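Local coordinates for protein glycoside Hydrolase (Bacteroides plebeius, PDB 5T3B) that is a glycoside hydrolase of family 50, from a subfamily enriched in human gut Bacteroidetes, and probably cleaves glycosidic bonds in polysaccharides, at residues P277-I280 against A281-F285; I216-V219 against F220-G223. One frame throughout, in Å; residues are numbered along the deposited sequence.

Contact 1 of 2, residues P277-I280 against A281-F285; sequences PAYI and AAAKF
Ala281, Ala282, Ala283 and Lys284 each give their backbone N-H to the carbonyl four residues earlier, on Pro277, Ala278, Tyr279 and Ile280, the i to i+4 ladder of a regular alpha-helix in its first turns. Among these rungs Ala283 N to Tyr279 O is the straightest, 2.8 Å long with 167° at the hydrogen; Lys284 N to Ile280 O has the same length but bends to 158°. Tyr279 and Ala283 also meet through their side chains. The Tyr279 ring swings forward along the helix because chi1, 169°, sets CG opposite the backbone N, and its phenol end leans obliquely on the methyl of Ala283: CZ lies 3.8 Å and OH 3.7 Å from Ala283 CB. Ala281 CB sits 3.4 Å from Pro277 O, and Ala282 CB 3.6 Å from Ala278 O, both methyls beside carbonyls of the preceding turn. The CB of Lys284 likewise lies 3.3 Å from Ile280 O, while its chain runs on, NZ forming a long, weak ion pair with Asp288 OD2. Ala278 and Ala282 form a buried stripe against helix 264-269, touching Phe268; Phe285, one turn further, continues that inner side onto Leu302, Phe306 and Ile309 of helix 300-324, whereas Ile280 and Lys284 are exposed.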
# COMPACT_ATOMS: atom_id res chain seq x y z
N PRO A 277 25.68 1.26 17.72
CA PRO A 277 24.70 2.28 18.10
C PRO A 277 23.29 1.73 18.41
O PRO A 277 22.57 2.31 19.25
CB PRO A 277 24.71 3.26 16.94
CG PRO A 277 26.17 3.14 16.45
CD PRO A 277 26.41 1.67 16.52
N ALA A 278 22.88 0.66 17.72
CA ALA A 278 21.57 0.05 18.00
C ALA A 278 21.51 -0.56 19.39
O ALA A 278 20.49 -0.37 20.07
CB ALA A 278 21.24 -1.00 16.95
N TYR A 279 22.59 -1.24 19.82
CA TYR A 279 22.64 -1.72 21.17
C TYR A 279 22.61 -0.55 22.15
O TYR A 279 21.86 -0.54 23.15
CB TYR A 279 23.90 -2.58 21.40
CG TYR A 279 24.01 -2.82 22.91
CD1 TYR A 279 23.20 -3.79 23.53
CD2 TYR A 279 24.84 -2.04 23.70
CE1 TYR A 279 23.19 -3.95 24.89
CE2 TYR A 279 24.83 -2.19 25.08
CZ TYR A 279 24.02 -3.16 25.67
OH TYR A 279 24.00 -3.31 27.02
N ILE A 280 23.47 0.43 21.87
CA ILE A 280 23.59 1.59 22.77
C ILE A 280 22.21 2.26 23.03
O ILE A 280 21.81 2.58 24.15
CB ILE A 280 24.65 2.58 22.28
CG1 ILE A 280 26.07 1.90 22.33
CG2 ILE A 280 24.57 3.92 23.02
CD1 ILE A 280 27.13 2.65 21.53
N ALA A 281 21.47 2.43 21.92
CA ALA A 281 20.18 3.05 21.99
C ALA A 281 19.16 2.23 22.79
O ALA A 281 18.37 2.78 23.61
CB ALA A 281 19.61 3.33 20.60
N ALA A 282 19.19 0.92 22.59
CA ALA A 282 18.30 0.04 23.32
C ALA A 282 18.62 0.05 24.80
O ALA A 282 17.72 0.12 25.60
CB ALA A 282 18.39 -1.37 22.77
N ALA A 283 19.92 -0.01 25.14
CA ALA A 283 20.31 -0.01 26.53
C ALA A 283 19.94 1.33 27.18
O ALA A 283 19.51 1.38 28.35
CB ALA A 283 21.79 -0.30 26.68
N LYS A 284 20.13 2.42 26.44
CA LYS A 284 19.76 3.74 26.93
C LYS A 284 18.25 3.85 27.21
O LYS A 284 17.85 4.42 28.22
CB LYS A 284 20.22 4.86 25.99
CG LYS A 284 19.92 6.27 26.48
CD LYS A 284 20.69 7.32 25.63
CE LYS A 284 20.88 8.69 26.30
NZ LYS A 284 19.67 9.11 27.00
N PHE A 285 17.44 3.31 26.32
CA PHE A 285 16.03 3.34 26.47
C PHE A 285 15.63 2.64 27.76
O PHE A 285 14.86 3.19 28.53
CB PHE A 285 15.37 2.70 25.27
CG PHE A 285 13.92 2.45 25.42
CD1 PHE A 285 13.04 3.48 25.25
CD2 PHE A 285 13.44 1.20 25.77
CE1 PHE A 285 11.68 3.30 25.45
CE2 PHE A 285 12.09 1.01 25.90
CZ PHE A 285 11.22 2.05 25.73

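Contact 2 of 2, residues I216-V219 against F220-G223; sequences IGLV and FYDG
Gly217 O accepts the backbone N-H of Phe220 (N to O 3.1 Å) and also lies near the plane of two aromatic rings at their edges, 3.4 Å from Phe220 CD2 and 3.4 Å from Tyr221 CD1. One residue on, Leu218 O takes the N-H of Tyr221 over 2.9 Å. In both bonds the donor stands well above the carbonyl plane, 50° out of it for Gly217 and 61° for Leu218. These i to i+3 links, preceded by Val219 N to Ile216 O, define a short 3-10 helix; beyond it the chain extends through Tyr221 and Asp222 to Gly223, the N-cap of helix 224-232. Each ring carries a CH-pi contact. Leu218 CD2 stands over the centre of the Tyr221 ring, 3.9 Å from the centroid and almost exactly on the normal. Val219 CG2, placed between its own backbone N and carbonyl carbon, covers one face of Phe220 nearer the rim, 4.0 Å from the centroid, the two side chains running side by side. A water donates to both Val219 O and Tyr221 O, at 2.7 Å from each, and so bridges the carbonyls where the helix gives way to extended chain. Farther out, Phe199 of helix 195-203 touches both Leu218 and Tyr221, and Tyr314 of helix 300-324 meets Val219.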
# COMPACT_ATOMS: atom_id res chain seq x y z
N ILE A 216 16.51 -1.46 10.95
CA ILE A 216 15.97 -0.25 11.46
C ILE A 216 16.89 0.40 12.51
O ILE A 216 16.83 1.62 12.71
CB ILE A 216 14.57 -0.48 12.08
CG1 ILE A 216 13.84 0.86 12.39
CG2 ILE A 216 14.61 -1.37 13.26
CD1 ILE A 216 13.60 1.76 11.20
N GLY A 217 17.76 -0.37 13.15
CA GLY A 217 18.69 0.20 14.09
C GLY A 217 19.70 1.17 13.50
O GLY A 217 20.36 1.93 14.23
N LEU A 218 19.80 1.19 12.16
CA LEU A 218 20.65 2.16 11.49
C LEU A 218 20.25 3.62 11.72
O LEU A 218 21.06 4.54 11.59
CB LEU A 218 20.69 1.88 10.00
CG LEU A 218 21.40 0.61 9.59
CD1 LEU A 218 21.10 0.25 8.15
CD2 LEU A 218 22.90 0.68 9.83
N VAL A 219 18.99 3.83 12.17
CA VAL A 219 18.57 5.20 12.44
C VAL A 219 19.32 5.82 13.63
O VAL A 219 19.32 7.04 13.76
CB VAL A 219 17.07 5.31 12.70
CG1 VAL A 219 16.28 4.80 11.52
CG2 VAL A 219 16.62 4.59 13.98
N PHE A 220 20.00 5.01 14.41
CA PHE A 220 20.81 5.51 15.52
C PHE A 220 22.24 5.77 15.15
O PHE A 220 23.02 6.24 16.01
CB PHE A 220 20.74 4.54 16.68
CG PHE A 220 19.34 4.31 17.20
CD1 PHE A 220 18.69 5.31 17.91
CD2 PHE A 220 18.66 3.10 16.97
CE1 PHE A 220 17.41 5.12 18.37
CE2 PHE A 220 17.38 2.94 17.43
CZ PHE A 220 16.76 3.94 18.14
N TYR A 221 22.62 5.42 13.92
CA TYR A 221 24.00 5.58 13.51
C TYR A 221 24.30 7.02 13.12
O TYR A 221 23.41 7.76 12.65
CB TYR A 221 24.32 4.62 12.35
CG TYR A 221 24.50 3.18 12.72
CD1 TYR A 221 23.59 2.48 13.48
CD2 TYR A 221 25.64 2.50 12.28
CE1 TYR A 221 23.79 1.13 13.81
CE2 TYR A 221 25.86 1.17 12.62
CZ TYR A 221 24.94 0.48 13.36
OH TYR A 221 25.11 -0.82 13.72
N ASP A 222 25.57 7.39 13.29
CA ASP A 222 25.97 8.73 12.94
C ASP A 222 25.62 9.01 11.46
O ASP A 222 25.90 8.20 10.59
CB ASP A 222 27.45 8.93 13.14
CG ASP A 222 27.83 9.11 14.65
OD1 ASP A 222 26.97 9.05 15.57
OD2 ASP A 222 29.00 9.36 14.93
N GLY A 223 25.00 10.17 11.22
CA GLY A 223 24.81 10.65 9.87
C GLY A 223 23.49 10.29 9.20
O GLY A 223 23.28 10.68 8.07
O HOH W 1 21.33 8.83 13.95

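In the fold
Contact 2 (216-223) comes first along the chain, between helices 195-203 and 224-232; contact 1 (277-285) follows in helix 277-288. Their centres are 11 Å apart and they touch directly. Ala281 CB packs 3.5 Å from Phe220 CD1, and Pro277 CD lies 3.7 Å from Tyr221 CZ, so the start of the later helix rests on Phe220, at the end of the 3-10 turn, and on Tyr221 just after it. Asp276 OD1 ties them further, bonded to Ala278 N and, weakly, to Tyr221 OH. Both contacts also pack on helix 300-324; their centres lie about 31 Å (contact 1) and 25 Å (contact 2) from the chain centre, joining loop and helix in an outlying helical part of the molecule.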